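Local coordinates for alanine racemase (Corynebacterium glutamicum, PDB 2DY3), which binds pyridoxal-5'-phosphate as a member of the alanine racemase family, pairing an N-terminal TIM-barrel-type domain with a beta-rich C-terminal domain, at residues T290-D295 and E329-D333. Numbering follows the deposited sequence.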
ATOM      1  N   THR B 290      -1.203  17.165  12.631  1.00 18.86           N
ATOM      2  CA  THR B 290      -1.707  18.489  12.948  1.00 21.66           C
ATOM      3  C   THR B 290      -3.211  18.480  13.167  1.00 20.62           C
ATOM      4  O   THR B 290      -3.976  18.114  12.274  1.00 19.09           O
ATOM      5  CB  THR B 290      -1.395  19.497  11.825  1.00 22.18           C
ATOM      6  OG1 THR B 290      -2.215  19.208  10.685  1.00 29.46           O
ATOM      7  CG2 THR B 290       0.054  19.407  11.415  1.00 19.56           C
ATOM      8  N   ILE B 291      -3.621  18.896  14.361  1.00 18.94           N
ATOM      9  CA  ILE B 291      -5.030  18.969  14.714  1.00 17.80           C
ATOM     10  C   ILE B 291      -5.387  20.448  14.886  1.00 19.28           C
ATOM     11  O   ILE B 291      -4.882  21.119  15.780  1.00 18.06           O
ATOM     12  CB  ILE B 291      -5.311  18.208  16.022  1.00 15.88           C
ATOM     13  CG1 ILE B 291      -4.938  16.733  15.849  1.00 13.87           C
ATOM     14  CG2 ILE B 291      -6.780  18.345  16.399  1.00 17.63           C
ATOM     15  CD1 ILE B 291      -5.145  15.887  17.094  1.00 12.11           C
ATOM     16  N   ASP B 292      -6.256  20.949  14.016  1.00 21.17           N
ATOM     17  CA  ASP B 292      -6.658  22.350  14.061  1.00 22.02           C
ATOM     18  C   ASP B 292      -5.447  23.254  13.876  1.00 22.07           C
ATOM     19  O   ASP B 292      -5.335  24.301  14.512  1.00 22.74           O
ATOM     20  CB  ASP B 292      -7.349  22.679  15.386  1.00 22.43           C
ATOM     21  CG  ASP B 292      -8.718  22.044  15.500  1.00 23.77           C
ATOM     22  OD1 ASP B 292      -9.514  22.172  14.544  1.00 25.73           O
ATOM     23  OD2 ASP B 292      -9.003  21.425  16.548  1.00 24.76           O
ATOM     24  N   GLY B 293      -4.531  22.830  13.013  1.00 21.29           N
ATOM     25  CA  GLY B 293      -3.353  23.631  12.748  1.00 20.31           C
ATOM     26  C   GLY B 293      -2.214  23.509  13.739  1.00 20.69           C
ATOM     27  O   GLY B 293      -1.170  24.125  13.537  1.00 21.49           O
ATOM     28  N   LEU B 294      -2.392  22.734  14.807  1.00 19.54           N
ATOM     29  CA  LEU B 294      -1.317  22.575  15.786  1.00 20.91           C
ATOM     30  C   LEU B 294      -0.707  21.171  15.772  1.00 19.53           C
ATOM     31  O   LEU B 294      -1.406  20.177  15.606  1.00 19.76           O
ATOM     32  CB  LEU B 294      -1.810  22.922  17.195  1.00 21.86           C
ATOM     33  CG  LEU B 294      -2.047  24.413  17.471  1.00 23.54           C
ATOM     34  CD1 LEU B 294      -1.974  24.661  18.951  1.00 26.45           C
ATOM     35  CD2 LEU B 294      -0.990  25.250  16.785  1.00 25.13           C
ATOM     36  N   ASP B 295       0.609  21.105  15.939  1.00 20.59           N
ATOM     37  CA  ASP B 295       1.323  19.838  15.919  1.00 21.04           C
ATOM     38  C   ASP B 295       1.309  19.063  17.225  1.00 20.38           C
ATOM     39  O   ASP B 295       1.291  19.635  18.308  1.00 20.35           O
ATOM     40  CB  ASP B 295       2.779  20.056  15.504  1.00 23.37           C
ATOM     41  CG  ASP B 295       2.929  20.374  14.029  1.00 26.75           C
ATOM     42  OD1 ASP B 295       1.932  20.256  13.287  1.00 25.29           O
ATOM     43  OD2 ASP B 295       4.050  20.730  13.612  1.00 28.12           O
ATOM     44  N   GLU B 329      -3.297  19.540   3.424  1.00 23.00           N
ATOM     45  CA  GLU B 329      -3.941  20.792   3.800  1.00 25.17           C
ATOM     46  C   GLU B 329      -4.084  20.906   5.312  1.00 23.57           C
ATOM     47  O   GLU B 329      -4.430  19.936   5.988  1.00 21.46           O
ATOM     48  CB  GLU B 329      -5.317  20.888   3.133  1.00 30.11           C
ATOM     49  CG  GLU B 329      -6.031  22.217   3.355  1.00 37.21           C
ATOM     50  CD  GLU B 329      -7.223  22.408   2.425  1.00 40.69           C
ATOM     51  OE1 GLU B 329      -7.906  23.448   2.542  1.00 43.59           O
ATOM     52  OE2 GLU B 329      -7.474  21.522   1.576  1.00 41.33           O
ATOM     53  N   ASN B 330      -3.816  22.103   5.824  1.00 22.91           N
ATOM     54  CA  ASN B 330      -3.887  22.401   7.254  1.00 22.39           C
ATOM     55  C   ASN B 330      -2.911  21.578   8.078  1.00 20.50           C
ATOM     56  O   ASN B 330      -3.152  21.311   9.254  1.00 20.61           O
ATOM     57  CB  ASN B 330      -5.310  22.202   7.783  1.00 22.36           C
ATOM     58  CG  ASN B 330      -6.297  23.153   7.144  1.00 24.57           C
ATOM     59  OD1 ASN B 330      -6.039  24.351   7.052  1.00 27.44           O
ATOM     60  ND2 ASN B 330      -7.436  22.628   6.703  1.00 24.41           N
ATOM     61  N   GLY B 331      -1.809  21.183   7.448  1.00 20.21           N
ATOM     62  CA  GLY B 331      -0.785  20.410   8.129  1.00 19.53           C
ATOM     63  C   GLY B 331       0.538  20.568   7.401  1.00 21.05           C
ATOM     64  O   GLY B 331       0.707  21.502   6.622  1.00 20.30           O
ATOM     65  N   HIS B 332       1.484  19.668   7.660  1.00 21.68           N
ATOM     66  CA  HIS B 332       2.781  19.708   6.989  1.00 22.07           C
ATOM     67  C   HIS B 332       2.603  19.132   5.585  1.00 21.66           C
ATOM     68  O   HIS B 332       1.887  18.152   5.407  1.00 20.00           O
ATOM     69  CB  HIS B 332       3.797  18.864   7.754  1.00 25.47           C
ATOM     70  CG  HIS B 332       4.215  19.457   9.063  1.00 29.58           C
ATOM     71  ND1 HIS B 332       5.010  20.580   9.148  1.00 29.23           N
ATOM     72  CD2 HIS B 332       3.948  19.085  10.336  1.00 29.53           C
ATOM     73  CE1 HIS B 332       5.216  20.872  10.420  1.00 31.23           C
ATOM     74  NE2 HIS B 332       4.583  19.982  11.161  1.00 31.63           N
ATOM     75  N   ASP B 333       3.246  19.722   4.583  1.00 21.28           N
ATOM     76  CA  ASP B 333       3.084  19.190   3.238  1.00 20.82           C
ATOM     77  C   ASP B 333       3.834  17.882   3.040  1.00 19.49           C
ATOM     78  O   ASP B 333       4.649  17.482   3.869  1.00 19.46           O
ATOM     79  CB  ASP B 333       3.508  20.207   2.170  1.00 21.14           C
ATOM     80  CG  ASP B 333       4.960  20.624   2.285  1.00 22.75           C
ATOM     81  OD1 ASP B 333       5.804  19.798   2.706  1.00 23.00           O
ATOM     82  OD2 ASP B 333       5.252  21.787   1.929  1.00 22.79           O
TER
HETATM   83  O   HOH W   1      -4.665  20.498  11.190  1.00 26.57           O
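The imidazole ring of His332 has Asp295 OD2 at its edge, near the ring plane, while Thr290 CG2 approaches the same ring obliquely, 4.1 Å from His332 CD2. His332 NE2 donates to Asp295 OD2 over 2.6 Å, reaching the syn side of that oxygen from 29° out of the carboxylate plane. The planes of the two flat groups stand 42° apart, and the bond is moderately bent, with an angle of 147° at the hydrogen. With CG of His332 anti to its own carbonyl carbon, the ring swings across to the acid; the negative charge there would probably favour a protonated imidazole. The acid belongs to a beta hairpin of the C-terminal domain, in which strands 288-291 and 294-299 are joined by a type I' turn from Ile291 to Leu294, and the histidine to the loop that leads into helix 334-340, where Asp333 serves as N-cap. Further along, the Asn330 carbonyl is gripped twice. Thr290 OG1 donates to Asn330 O at 2.7 Å, somewhat tilted from the carbonyl plane, and a water gives a second hydrogen bond of 2.6 Å to Asn330 O. That water also accepts from Gly293 N at 3.0 Å, tying the turn itself to the loop. The backbone runs close beside the hydroxyl, with Gly331 CA 3.2 Å from Thr290 OG1.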